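D-alanyl transferase DltD (Enterococcus faecium TX0133A04, PDB 6PFX) probably takes part in the D-alanylation of lipoteichoic acid, a step of cell-wall biogenesis at the membrane of this Gram-positive bacterium. Local coordinates at residues I40-S45 with P363-N368; R65-F70 with Q359-F364; L290-P295 with L355-Q360; G313-I318 with D332-A337; Q321-S324 with R329-D332. All blocks are in the same frame, centred on the assembly; numbering follows the deposited sequence.

Contact 1: I40-S45 with P363-N368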
# COMPACT_ATOMS: atom_id res chain seq x y z
N ILE A 40 -5.20 0.94 13.27
CA ILE A 40 -5.24 -0.10 12.26
C ILE A 40 -4.40 0.37 11.07
O ILE A 40 -4.70 1.42 10.49
CB ILE A 40 -6.69 -0.42 11.83
CG1 ILE A 40 -7.51 -0.98 13.00
CG2 ILE A 40 -6.70 -1.35 10.59
CD1 ILE A 40 -6.95 -2.25 13.67
N PRO A 41 -3.36 -0.36 10.67
CA PRO A 41 -2.53 0.12 9.56
C PRO A 41 -3.28 0.02 8.24
O PRO A 41 -3.94 -0.99 7.96
CB PRO A 41 -1.30 -0.79 9.60
CG PRO A 41 -1.81 -2.07 10.20
CD PRO A 41 -2.84 -1.63 11.23
N PHE A 42 -3.24 1.10 7.46
CA PHE A 42 -3.74 1.16 6.09
C PHE A 42 -2.52 1.36 5.18
O PHE A 42 -1.89 2.43 5.21
CB PHE A 42 -4.71 2.33 5.89
CG PHE A 42 -6.13 2.07 6.34
CD1 PHE A 42 -6.43 1.71 7.65
CD2 PHE A 42 -7.17 2.23 5.43
CE1 PHE A 42 -7.75 1.50 8.04
CE2 PHE A 42 -8.48 2.04 5.82
CZ PHE A 42 -8.78 1.68 7.13
N PHE A 43 -2.19 0.33 4.42
CA PHE A 43 -1.07 0.36 3.48
C PHE A 43 -1.58 0.69 2.09
O PHE A 43 -2.69 0.31 1.70
CB PHE A 43 -0.36 -1.00 3.43
CG PHE A 43 0.33 -1.39 4.71
CD1 PHE A 43 1.62 -0.95 4.98
CD2 PHE A 43 -0.31 -2.19 5.64
CE1 PHE A 43 2.24 -1.30 6.16
CE2 PHE A 43 0.31 -2.53 6.82
CZ PHE A 43 1.59 -2.10 7.07
N GLY A 44 -0.74 1.39 1.33
CA GLY A 44 -1.12 1.76 -0.01
C GLY A 44 -0.14 2.73 -0.63
O GLY A 44 1.07 2.49 -0.60
N SER A 45 -0.64 3.81 -1.22
CA SER A 45 0.22 4.84 -1.79
C SER A 45 -0.54 6.16 -1.77
O SER A 45 -1.29 6.41 -0.83
CB SER A 45 0.76 4.44 -3.16
OG SER A 45 -0.25 3.92 -4.00
N PRO A 363 -17.53 -3.54 8.15
CA PRO A 363 -17.88 -4.79 8.84
C PRO A 363 -16.67 -5.63 9.24
O PRO A 363 -16.74 -6.36 10.25
CB PRO A 363 -18.78 -5.51 7.82
CG PRO A 363 -18.34 -4.95 6.49
CD PRO A 363 -18.02 -3.51 6.76
N PHE A 364 -15.56 -5.52 8.52
CA PHE A 364 -14.31 -6.19 8.90
C PHE A 364 -13.79 -5.65 10.22
O PHE A 364 -13.62 -6.40 11.18
CB PHE A 364 -13.28 -5.98 7.78
CG PHE A 364 -11.90 -6.54 8.05
CD1 PHE A 364 -11.72 -7.82 8.54
CD2 PHE A 364 -10.78 -5.78 7.77
CE1 PHE A 364 -10.43 -8.34 8.77
CE2 PHE A 364 -9.50 -6.28 7.95
CZ PHE A 364 -9.32 -7.56 8.48
N LEU A 365 -13.53 -4.35 10.27
CA LEU A 365 -12.90 -3.75 11.45
C LEU A 365 -13.85 -3.68 12.64
O LEU A 365 -13.40 -3.69 13.79
CB LEU A 365 -12.34 -2.37 11.09
CG LEU A 365 -11.24 -2.34 10.02
CD1 LEU A 365 -10.64 -0.93 9.85
CD2 LEU A 365 -10.14 -3.33 10.36
N GLU A 366 -15.17 -3.59 12.42
CA GLU A 366 -16.14 -3.57 13.51
C GLU A 366 -16.64 -4.96 13.89
O GLU A 366 -17.46 -5.09 14.81
CB GLU A 366 -17.34 -2.67 13.17
CG GLU A 366 -16.96 -1.21 12.98
CD GLU A 366 -18.16 -0.27 12.98
OE1 GLU A 366 -18.01 0.89 13.45
OE2 GLU A 366 -19.25 -0.68 12.53
N GLU A 367 -16.17 -6.00 13.19
CA GLU A 367 -16.50 -7.40 13.49
C GLU A 367 -18.00 -7.69 13.44
O GLU A 367 -18.53 -8.47 14.24
CB GLU A 367 -15.82 -7.86 14.79
CG GLU A 367 -14.29 -7.70 14.71
CD GLU A 367 -13.54 -8.55 15.72
OE1 GLU A 367 -14.09 -9.56 16.20
OE2 GLU A 367 -12.38 -8.20 16.03
N ASN A 368 -18.71 -7.11 12.47
CA ASN A 368 -20.08 -7.53 12.23
C ASN A 368 -20.13 -9.02 11.91
O ASN A 368 -21.04 -9.73 12.36
CB ASN A 368 -20.69 -6.73 11.08
CG ASN A 368 -20.94 -5.30 11.45
OD1 ASN A 368 -20.01 -4.51 11.58
ND2 ASN A 368 -22.21 -4.95 11.64
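I40 meets L365 through branch methyls: I40 CG2 stands 4.0 Å from L365 CD2 and equally near L365 CD1, so it fits against the fork of the leucine. The two side chains slide past each other in opposite directions. I40 CG2 lies anti to its own backbone N (CG1 at chi1 -63°), which turns this methyl, not the longer CG1 arm, to the helix. P41 pairs through its backbone with V99. F42 rejoins the contact through F42 CE1, 4.2 Å from L365 CD1 and oblique to the ring, whose edge meets I40 O in plane. L365 is extended past CG (chi2 -174°), which carries CD1 outward while CD2 branches beside it, both against I40 CG2; Y67 and K97 also touch this leucine. F43 packs instead on Q82 and M86 of helix 79-89, and G44 N is bonded to Q82 OE1. Beyond L365 the helix closes in a Schellman motif at E367, whose OE2 forms a salt bridge with K97 NZ. An inner parallel strand covered by the last long helix, and running out into a Gly-Ser-Ser loop, is consistent with the SGNH hydrolase fold, whose nucleophilic serine follows the first strand.

Contact 2: R65-F70 with Q359-F364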
# COMPACT_ATOMS: atom_id res chain seq x y z
N ARG A 65 -16.08 5.37 15.45
CA ARG A 65 -15.74 3.96 15.41
C ARG A 65 -14.60 3.65 16.37
O ARG A 65 -13.88 4.54 16.84
CB ARG A 65 -15.39 3.56 13.98
CG ARG A 65 -16.49 3.87 12.99
CD ARG A 65 -16.18 3.27 11.62
NE ARG A 65 -17.27 3.56 10.70
CZ ARG A 65 -17.23 3.37 9.40
NH1 ARG A 65 -16.14 2.87 8.84
NH2 ARG A 65 -18.27 3.70 8.65
N ASN A 66 -14.41 2.36 16.62
CA ASN A 66 -13.47 1.89 17.62
C ASN A 66 -12.04 1.74 17.09
O ASN A 66 -11.22 1.06 17.71
CB ASN A 66 -13.96 0.55 18.17
CG ASN A 66 -13.32 0.19 19.50
OD1 ASN A 66 -13.03 1.06 20.32
ND2 ASN A 66 -13.09 -1.10 19.71
N TYR A 67 -11.74 2.35 15.95
CA TYR A 67 -10.39 2.34 15.39
C TYR A 67 -10.11 3.69 14.75
O TYR A 67 -11.03 4.46 14.42
CB TYR A 67 -10.21 1.23 14.33
CG TYR A 67 -11.06 1.46 13.11
CD1 TYR A 67 -12.37 1.02 13.07
CD2 TYR A 67 -10.56 2.14 12.00
CE1 TYR A 67 -13.17 1.24 11.98
CE2 TYR A 67 -11.35 2.37 10.91
CZ TYR A 67 -12.66 1.93 10.91
OH TYR A 67 -13.49 2.13 9.82
N ARG A 68 -8.82 3.95 14.55
CA ARG A 68 -8.32 5.04 13.72
C ARG A 68 -7.32 4.50 12.72
O ARG A 68 -6.36 3.81 13.10
CB ARG A 68 -7.67 6.09 14.63
CG ARG A 68 -7.12 7.30 13.91
CD ARG A 68 -6.64 8.40 14.87
NE ARG A 68 -7.72 9.05 15.61
CZ ARG A 68 -8.04 8.77 16.88
NH1 ARG A 68 -7.37 7.86 17.56
NH2 ARG A 68 -9.04 9.43 17.46
N PRO A 69 -7.48 4.77 11.42
CA PRO A 69 -6.45 4.34 10.47
C PRO A 69 -5.12 5.00 10.79
O PRO A 69 -5.06 6.17 11.19
CB PRO A 69 -7.00 4.79 9.11
CG PRO A 69 -8.47 5.01 9.34
CD PRO A 69 -8.62 5.45 10.76
N PHE A 70 -4.05 4.24 10.63
CA PHE A 70 -2.69 4.79 10.63
C PHE A 70 -2.20 4.64 9.19
O PHE A 70 -2.03 3.52 8.70
CB PHE A 70 -1.79 4.07 11.63
CG PHE A 70 -0.57 4.86 11.97
CD1 PHE A 70 0.43 5.02 11.03
CD2 PHE A 70 -0.44 5.47 13.20
CE1 PHE A 70 1.57 5.77 11.32
CE2 PHE A 70 0.68 6.23 13.50
CZ PHE A 70 1.69 6.37 12.56
N GLN A 359 -17.88 -0.18 2.67
CA GLN A 359 -18.85 -1.26 2.83
C GLN A 359 -18.17 -2.58 3.18
O GLN A 359 -18.83 -3.50 3.67
CB GLN A 359 -19.70 -1.41 1.58
CG GLN A 359 -20.35 -0.10 1.12
CD GLN A 359 -20.99 0.71 2.23
OE1 GLN A 359 -21.88 0.23 2.93
NE2 GLN A 359 -20.51 1.94 2.42
N GLN A 360 -16.89 -2.71 2.89
CA GLN A 360 -16.14 -3.88 3.30
C GLN A 360 -15.19 -3.58 4.45
O GLN A 360 -14.99 -4.45 5.29
CB GLN A 360 -15.42 -4.50 2.10
CG GLN A 360 -16.47 -4.98 1.05
CD GLN A 360 -15.87 -5.66 -0.15
OE1 GLN A 360 -15.08 -6.61 -0.03
NE2 GLN A 360 -16.25 -5.19 -1.34
N ILE A 361 -14.66 -2.36 4.54
CA ILE A 361 -13.79 -2.01 5.66
C ILE A 361 -14.57 -2.05 6.97
O ILE A 361 -14.10 -2.60 7.97
CB ILE A 361 -13.15 -0.62 5.46
CG1 ILE A 361 -12.12 -0.65 4.33
CG2 ILE A 361 -12.57 -0.10 6.80
CD1 ILE A 361 -11.78 0.77 3.82
N ARG A 362 -15.75 -1.42 6.99
CA ARG A 362 -16.50 -1.26 8.23
C ARG A 362 -16.88 -2.60 8.85
O ARG A 362 -16.54 -2.82 10.02
CB ARG A 362 -17.74 -0.38 7.98
CG ARG A 362 -18.52 -0.00 9.26
CD ARG A 362 -19.91 0.55 8.93
NE ARG A 362 -20.68 -0.40 8.14
CZ ARG A 362 -21.18 -1.54 8.61
NH1 ARG A 362 -21.01 -1.89 9.88
NH2 ARG A 362 -21.86 -2.34 7.80
N PRO A 363 -17.53 -3.54 8.15
CA PRO A 363 -17.88 -4.79 8.84
C PRO A 363 -16.67 -5.63 9.24
O PRO A 363 -16.74 -6.36 10.25
CB PRO A 363 -18.78 -5.51 7.82
CG PRO A 363 -18.34 -4.95 6.49
CD PRO A 363 -18.02 -3.51 6.76
N PHE A 364 -15.56 -5.52 8.52
CA PHE A 364 -14.31 -6.19 8.90
C PHE A 364 -13.79 -5.65 10.22
O PHE A 364 -13.62 -6.40 11.18
CB PHE A 364 -13.28 -5.98 7.78
CG PHE A 364 -11.90 -6.54 8.05
CD1 PHE A 364 -11.72 -7.82 8.54
CD2 PHE A 364 -10.78 -5.78 7.77
CE1 PHE A 364 -10.43 -8.34 8.77
CE2 PHE A 364 -9.50 -6.28 7.95
CZ PHE A 364 -9.32 -7.56 8.48
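The aliphatic chain of R362 packs over one face of the R65 guanidinium. R362 CG sits over the centre of that face, 3.6 Å above the plane, while R362 CD lies 3.6 Å from R65 NH2 and R362 CB 3.7 Å from R65 NH1. The chain of R65, extended from CG to NE, reaches R362 and crosses it at about a right angle. R362 bends at chi3 (57°), and its own guanidinium is turned 85° from that of R65; R65 NH2 and R362 NE remain 4.8 Å apart, like charges kept out of contact.

The helix 351-365 that bears R362 packs over a parallel alpha/beta sheet of the SGNH hydrolase type, and 65-70 is the approach to its outermost strand 68-71. This contact therefore joins the helix to the rim of the sheet.

Polar bonds fix the R65 plane. R65 NH1 donates to Y67 OH at 2.9 Å, with the acceptor only 4° out of the guanidinium plane and thus at its edge. The same nitrogen makes a salt bridge to D358 OD1, one helical turn before R362. This pairing probably offsets the charge next to R362, which has weak links of its own to E366 and N368.

Van der Waals packing beyond the arginines is slight: the hydroxyl oxygen Y67 OH rests 3.9 Å from the methyl I361 CG2, the two side chains crossing nearly at right angles. I361 also touches F42 and L290, while A60 of helix 56-62 lies against Y67.

Contact 3: L290-P295 with L355-Q360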
# COMPACT_ATOMS: atom_id res chain seq x y z
N LEU A 290 -7.75 -7.15 4.72
CA LEU A 290 -8.64 -6.80 3.62
C LEU A 290 -7.81 -6.12 2.53
O LEU A 290 -7.22 -5.06 2.77
CB LEU A 290 -9.77 -5.87 4.08
CG LEU A 290 -10.64 -5.25 2.97
CD1 LEU A 290 -11.44 -6.31 2.20
CD2 LEU A 290 -11.60 -4.17 3.54
N PHE A 291 -7.74 -6.75 1.36
CA PHE A 291 -7.08 -6.18 0.20
C PHE A 291 -8.13 -5.49 -0.67
O PHE A 291 -9.25 -6.00 -0.82
CB PHE A 291 -6.36 -7.25 -0.63
CG PHE A 291 -5.21 -7.90 0.10
CD1 PHE A 291 -3.96 -7.31 0.09
CD2 PHE A 291 -5.39 -9.08 0.80
CE1 PHE A 291 -2.89 -7.89 0.76
CE2 PHE A 291 -4.32 -9.67 1.49
CZ PHE A 291 -3.07 -9.08 1.46
N ILE A 292 -7.78 -4.32 -1.20
CA ILE A 292 -8.65 -3.53 -2.08
C ILE A 292 -7.91 -3.32 -3.39
O ILE A 292 -6.76 -2.87 -3.39
CB ILE A 292 -9.03 -2.18 -1.42
CG1 ILE A 292 -9.71 -2.45 -0.07
CG2 ILE A 292 -9.89 -1.32 -2.36
CD1 ILE A 292 -9.92 -1.24 0.83
N ILE A 293 -8.59 -3.62 -4.50
CA ILE A 293 -8.04 -3.45 -5.85
C ILE A 293 -8.89 -2.42 -6.57
O ILE A 293 -10.05 -2.71 -6.90
CB ILE A 293 -8.08 -4.75 -6.65
CG1 ILE A 293 -7.43 -5.89 -5.87
CG2 ILE A 293 -7.32 -4.54 -7.95
CD1 ILE A 293 -7.50 -7.26 -6.55
N PRO A 294 -8.38 -1.21 -6.79
CA PRO A 294 -9.18 -0.17 -7.43
C PRO A 294 -9.19 -0.35 -8.94
O PRO A 294 -8.28 -0.95 -9.51
CB PRO A 294 -8.43 1.12 -7.08
CG PRO A 294 -6.99 0.65 -7.04
CD PRO A 294 -7.08 -0.70 -6.33
N PRO A 295 -10.18 0.22 -9.60
CA PRO A 295 -10.21 0.25 -11.06
C PRO A 295 -9.41 1.42 -11.60
O PRO A 295 -8.82 2.20 -10.86
CB PRO A 295 -11.69 0.50 -11.34
CG PRO A 295 -12.08 1.42 -10.21
CD PRO A 295 -11.35 0.90 -9.00
N LEU A 355 -16.24 5.32 -0.55
CA LEU A 355 -17.48 4.89 0.08
C LEU A 355 -17.72 3.41 -0.16
O LEU A 355 -18.12 2.69 0.76
CB LEU A 355 -18.65 5.72 -0.42
CG LEU A 355 -20.01 5.32 0.13
CD1 LEU A 355 -20.06 5.54 1.63
CD2 LEU A 355 -21.16 6.05 -0.55
N ALA A 356 -17.45 2.92 -1.38
CA ALA A 356 -17.63 1.50 -1.66
C ALA A 356 -16.70 0.67 -0.80
O ALA A 356 -17.06 -0.40 -0.30
CB ALA A 356 -17.35 1.20 -3.13
N ALA A 357 -15.46 1.14 -0.64
CA ALA A 357 -14.50 0.44 0.20
C ALA A 357 -15.02 0.34 1.63
O ALA A 357 -14.84 -0.69 2.29
CB ALA A 357 -13.15 1.15 0.12
N ASP A 358 -15.68 1.40 2.11
CA ASP A 358 -16.17 1.38 3.47
C ASP A 358 -17.16 0.25 3.71
O ASP A 358 -17.31 -0.20 4.84
CB ASP A 358 -16.82 2.71 3.86
CG ASP A 358 -17.07 2.80 5.36
OD1 ASP A 358 -16.09 2.60 6.10
OD2 ASP A 358 -18.23 3.02 5.79
N GLN A 359 -17.88 -0.18 2.67
CA GLN A 359 -18.85 -1.26 2.83
C GLN A 359 -18.17 -2.58 3.18
O GLN A 359 -18.83 -3.50 3.67
CB GLN A 359 -19.70 -1.41 1.58
CG GLN A 359 -20.35 -0.10 1.12
CD GLN A 359 -20.99 0.71 2.23
OE1 GLN A 359 -21.88 0.23 2.93
NE2 GLN A 359 -20.51 1.94 2.42
N GLN A 360 -16.89 -2.71 2.89
CA GLN A 360 -16.14 -3.88 3.30
C GLN A 360 -15.19 -3.58 4.45
O GLN A 360 -14.99 -4.45 5.29
CB GLN A 360 -15.42 -4.50 2.10
CG GLN A 360 -16.47 -4.98 1.05
CD GLN A 360 -15.87 -5.66 -0.15
OE1 GLN A 360 -15.08 -6.61 -0.03
NE2 GLN A 360 -16.25 -5.19 -1.34
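The backbones of L290-I292 and A357-Q360 run in opposite senses, with the helix packed on one face of the strand: the CA atoms of L290 and Q360 are 8.1 Å apart, and those of I292 and A357 7.4 Å. The helix tightens here, since Q360 N bonds to A357 O at 2.9 Å and Q359 N to A356 O, both three residues back, whereas the bond from Q359 N to L355 O is weak. The amide of Q359 folds back over this turn and gives L355 O a second, nearly straight donor, Q359 NE2 at 3.0 Å with an N-H...O angle of 169°; it approaches tilted from the carbonyl plane.

The strand reaches the helix through methyls, L290 CD2 and I292 CD1. L290 CD2 presses on backbone more than on side chain: it is 3.8 Å from Q360 C and 4.1 Å from Q360 CB. With CG anti to the backbone N (chi1 170°), CD2 comes against the Q360 carbonyl group. I292 CD1 meets A357 CB at 4.1 Å, the small alanine letting the strand draw near.

Around them, Q360 extends over the sheet to A331 of strand 330-332 and to F333. On the other face of the sheet, F291 packs on L322 of helix 308-323. D358 points away from the strand; its OD1 forms a salt bridge with R65 NH1. L355 lies against helix 219-233, so helix 351-365 is held between that helix and the parallel sheet.

Contact 4: G313-I318 with D332-A337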
# COMPACT_ATOMS: atom_id res chain seq x y z
N GLY A 313 -7.01 -9.09 -16.18
CA GLY A 313 -5.98 -10.11 -16.08
C GLY A 313 -5.04 -9.87 -14.92
O GLY A 313 -4.65 -10.81 -14.22
N PHE A 314 -4.65 -8.60 -14.70
CA PHE A 314 -3.88 -8.29 -13.51
C PHE A 314 -4.62 -8.76 -12.26
O PHE A 314 -4.04 -9.40 -11.37
CB PHE A 314 -3.57 -6.79 -13.38
CG PHE A 314 -3.17 -6.42 -11.99
CD1 PHE A 314 -1.88 -6.65 -11.54
CD2 PHE A 314 -4.09 -5.90 -11.11
CE1 PHE A 314 -1.52 -6.36 -10.25
CE2 PHE A 314 -3.73 -5.62 -9.81
CZ PHE A 314 -2.44 -5.87 -9.37
N ALA A 315 -5.91 -8.44 -12.17
CA ALA A 315 -6.68 -8.80 -10.98
C ALA A 315 -6.76 -10.31 -10.83
O ALA A 315 -6.62 -10.84 -9.73
CB ALA A 315 -8.07 -8.21 -11.06
N LYS A 316 -6.95 -11.04 -11.95
CA LYS A 316 -6.97 -12.49 -11.88
C LYS A 316 -5.66 -13.02 -11.31
O LYS A 316 -5.66 -13.93 -10.47
CB LYS A 316 -7.19 -13.08 -13.28
CG LYS A 316 -7.33 -14.61 -13.33
CD LYS A 316 -7.65 -15.13 -14.73
CE LYS A 316 -8.11 -16.57 -14.68
NZ LYS A 316 -7.02 -17.52 -14.96
N LYS A 317 -4.54 -12.46 -11.77
CA LYS A 317 -3.23 -12.94 -11.34
C LYS A 317 -2.99 -12.64 -9.87
O LYS A 317 -2.52 -13.51 -9.11
CB LYS A 317 -2.14 -12.31 -12.22
CG LYS A 317 -0.75 -12.82 -11.90
CD LYS A 317 0.26 -12.43 -12.99
CE LYS A 317 1.67 -12.81 -12.58
NZ LYS A 317 2.63 -12.58 -13.72
N ILE A 318 -3.30 -11.42 -9.42
CA ILE A 318 -3.06 -11.08 -8.02
C ILE A 318 -4.00 -11.85 -7.10
O ILE A 318 -3.59 -12.26 -6.00
CB ILE A 318 -3.06 -9.56 -7.79
CG1 ILE A 318 -2.16 -9.19 -6.61
CG2 ILE A 318 -4.45 -9.03 -7.60
CD1 ILE A 318 -0.69 -9.46 -6.87
N ASP A 332 -12.45 -6.45 -4.73
CA ASP A 332 -11.97 -6.25 -6.10
C ASP A 332 -12.95 -5.32 -6.80
O ASP A 332 -14.08 -5.71 -7.10
CB ASP A 332 -11.90 -7.61 -6.80
CG ASP A 332 -11.52 -7.50 -8.27
OD1 ASP A 332 -11.29 -6.38 -8.78
OD2 ASP A 332 -11.45 -8.55 -8.93
N PHE A 333 -12.52 -4.08 -7.03
CA PHE A 333 -13.35 -3.06 -7.66
C PHE A 333 -12.96 -2.79 -9.12
O PHE A 333 -13.39 -1.78 -9.69
CB PHE A 333 -13.29 -1.76 -6.85
CG PHE A 333 -13.88 -1.85 -5.46
CD1 PHE A 333 -15.11 -2.43 -5.24
CD2 PHE A 333 -13.20 -1.30 -4.39
CE1 PHE A 333 -15.64 -2.49 -3.96
CE2 PHE A 333 -13.73 -1.34 -3.13
CZ PHE A 333 -14.94 -1.94 -2.91
N VAL A 334 -12.18 -3.67 -9.75
CA VAL A 334 -11.78 -3.44 -11.14
C VAL A 334 -12.99 -3.25 -12.02
O VAL A 334 -12.96 -2.47 -12.99
CB VAL A 334 -10.89 -4.61 -11.61
CG1 VAL A 334 -10.57 -4.53 -13.10
CG2 VAL A 334 -9.61 -4.62 -10.78
N ASN A 335 -14.08 -3.95 -11.72
CA ASN A 335 -15.29 -3.84 -12.53
C ASN A 335 -16.10 -2.57 -12.25
O ASN A 335 -17.18 -2.41 -12.84
CB ASN A 335 -16.18 -5.08 -12.40
CG ASN A 335 -16.92 -5.15 -11.07
OD1 ASN A 335 -16.79 -4.28 -10.20
ND2 ASN A 335 -17.72 -6.20 -10.91
N GLN A 336 -15.60 -1.66 -11.42
CA GLN A 336 -16.25 -0.38 -11.17
C GLN A 336 -15.66 0.75 -12.01
O GLN A 336 -15.89 1.93 -11.72
CB GLN A 336 -16.16 -0.04 -9.68
CG GLN A 336 -16.89 -1.01 -8.79
CD GLN A 336 -18.37 -1.02 -9.07
OE1 GLN A 336 -19.02 0.03 -9.01
NE2 GLN A 336 -18.91 -2.18 -9.38
N ALA A 337 -14.89 0.39 -13.04
CA ALA A 337 -14.27 1.39 -13.89
C ALA A 337 -15.26 2.39 -14.48
O ALA A 337 -14.93 3.57 -14.65
CB ALA A 337 -13.52 0.68 -15.03
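An Asx turn at D332, where strand 330-332 gives way to loop, presents its carboxylate and the nearby valine V334 to A315 of helix 308-323. A315 CB makes the contact from the helix side. It lies 3.9 Å from V334 CG2 and 4.0 Å from D332 OD2, so one methyl bridges an apolar branch and a carboxylate oxygen. The latter is plain van der Waals packing, because the polar partner of D332 OD2 is K319 NZ, with which it forms a salt bridge.

The other oxygen makes the turn. D332 OD1 accepts from V334 N at 3.0 Å, with an N-H...O angle of 165°, and is met nearly along its C-O axis. D332 CG is anti to the backbone N (chi1 175°), which throws the carboxylate forward to the amide two residues on. With one oxygen held by the backbone and the other by a lysine, the carboxylate is fixed in rotation and probably favoured as the anion. The chain then bends again: Q336 N bonds to F333 O at 2.8 Å, around the short 3-10 segment 334-335. In the same loop Q336 NE2 donates to N335 OD1 at 3.1 Å, from above the carbonyl plane.

V334 also touches I293, and F333 turns to A357 and Q360 of helix 351-365. Strand 288-293, helix 308-323 and the neighbouring parallel strand 330-332 form a beta-alpha-beta crossover; the loop continues toward the Asp-x-x-His sequence expected of SGNH hydrolases.

Contact 5: Q321-S324 with R329-D332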
# COMPACT_ATOMS: atom_id res chain seq x y z
N GLN A 321 -2.62 -15.27 -6.57
CA GLN A 321 -1.53 -15.26 -5.59
C GLN A 321 -2.08 -15.16 -4.17
O GLN A 321 -1.58 -15.82 -3.25
CB GLN A 321 -0.58 -14.08 -5.88
CG GLN A 321 0.70 -14.04 -5.00
CD GLN A 321 1.71 -13.02 -5.53
OE1 GLN A 321 1.53 -12.47 -6.62
NE2 GLN A 321 2.76 -12.75 -4.76
N LEU A 322 -3.12 -14.35 -3.99
CA LEU A 322 -3.73 -14.16 -2.68
C LEU A 322 -4.49 -15.41 -2.26
O LEU A 322 -4.20 -16.01 -1.22
CB LEU A 322 -4.64 -12.93 -2.74
CG LEU A 322 -3.90 -11.58 -2.79
CD1 LEU A 322 -4.82 -10.43 -3.11
CD2 LEU A 322 -3.20 -11.30 -1.47
N ASN A 323 -5.46 -15.84 -3.08
CA ASN A 323 -6.35 -16.93 -2.71
C ASN A 323 -5.60 -18.24 -2.56
O ASN A 323 -5.93 -19.05 -1.67
CB ASN A 323 -7.44 -17.09 -3.78
CG ASN A 323 -8.42 -15.95 -3.80
OD1 ASN A 323 -8.60 -15.22 -2.82
ND2 ASN A 323 -9.10 -15.80 -4.93
N SER A 324 -4.62 -18.50 -3.43
CA SER A 324 -3.92 -19.77 -3.36
C SER A 324 -3.18 -19.93 -2.03
O SER A 324 -2.84 -21.05 -1.65
CB SER A 324 -2.91 -19.91 -4.50
OG SER A 324 -1.82 -19.02 -4.35
N ARG A 329 -9.93 -12.41 1.62
CA ARG A 329 -10.74 -11.23 1.94
C ARG A 329 -10.25 -10.10 1.04
O ARG A 329 -9.25 -9.43 1.34
CB ARG A 329 -10.60 -10.87 3.41
CG ARG A 329 -11.54 -9.77 3.87
CD ARG A 329 -11.29 -9.39 5.32
NE ARG A 329 -11.57 -10.44 6.29
CZ ARG A 329 -10.64 -11.22 6.83
NH1 ARG A 329 -9.38 -11.11 6.46
NH2 ARG A 329 -10.98 -12.13 7.73
N ILE A 330 -10.96 -9.90 -0.06
CA ILE A 330 -10.51 -9.06 -1.16
C ILE A 330 -11.71 -8.28 -1.66
O ILE A 330 -12.74 -8.88 -2.01
CB ILE A 330 -9.92 -9.89 -2.32
CG1 ILE A 330 -8.76 -10.77 -1.85
CG2 ILE A 330 -9.44 -8.96 -3.45
CD1 ILE A 330 -8.29 -11.76 -2.87
N ALA A 331 -11.58 -6.97 -1.71
CA ALA A 331 -12.56 -6.09 -2.34
C ALA A 331 -12.00 -5.74 -3.71
O ALA A 331 -11.18 -4.82 -3.84
CB ALA A 331 -12.78 -4.84 -1.51
N ASP A 332 -12.45 -6.45 -4.73
CA ASP A 332 -11.97 -6.25 -6.10
C ASP A 332 -12.95 -5.32 -6.80
O ASP A 332 -14.08 -5.71 -7.10
CB ASP A 332 -11.90 -7.61 -6.80
CG ASP A 332 -11.52 -7.50 -8.27
OD1 ASP A 332 -11.29 -6.38 -8.78
OD2 ASP A 332 -11.45 -8.55 -8.93
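N323 OD1 touches I330 CD1 at 3.5 Å and also accepts a hydrogen bond from N328 ND2, in the short connection between the segments. The approach to I330 is packing of a carbonyl oxygen against a methyl, not a bond. The bond to N328 ties helix 308-323 to the connection leading into strand 330-332 and helps to set the amide where the isoleucine tip reaches it.

I330 does most of the touching from the strand side. Its CD1 lies between the two neighbouring helix residues, 3.7 Å from L322 CD1 and 3.8 Å from L322 CB, while I330 CG1 is 4.2 Å from L322 CD1. The arm from CB to CD1 is extended (chi2 171°), which drives the tip methyl into the helix surface. L322 holds CG anti to its carbonyl carbon (chi1 -72°) and sends CD1 to meet it; the two side chains cross obliquely. R329 points away from the helix; its guanidinium is taken by a salt bridge to E288 and a bond to V289 O.

L322 also packs on F275 and L279 of helix 271-284 and on F291 of strand 288-293, and I330 rests against I293. A331, next in the strand, faces the other way to I292 and Q360 of helix 351-365. Strand 330-332, outermost in the sheet, thus lies with helix 308-323 on one face and helix 351-365 on the other.

In the fold
Contacts 1, 2 and 3 use helix 351-365 to cover one face of the parallel sheet, meeting strand 39-43, the loop leading into strand 68-71, and strand 288-293; contacts 4 and 5 seat helix 308-323 against strand 330-332 and the loop beyond, and share D332. Contacts 3 and 4 are buried, each with an alanine methyl among its contacts, whereas 1, 2 and 5 are only partly buried. Contact 2 differs most, replacing methyl packing by a guanidinium packed on an arginine chain, with R65 NH1 bonded to D358, a residue of contact 3. Backbone bonds knit the sets together: I40 and F42 to F70, F291 and I293 to A331, I293 to F333. Contacts 3, 4 and 5 nest within the chain loop closed by contact 1.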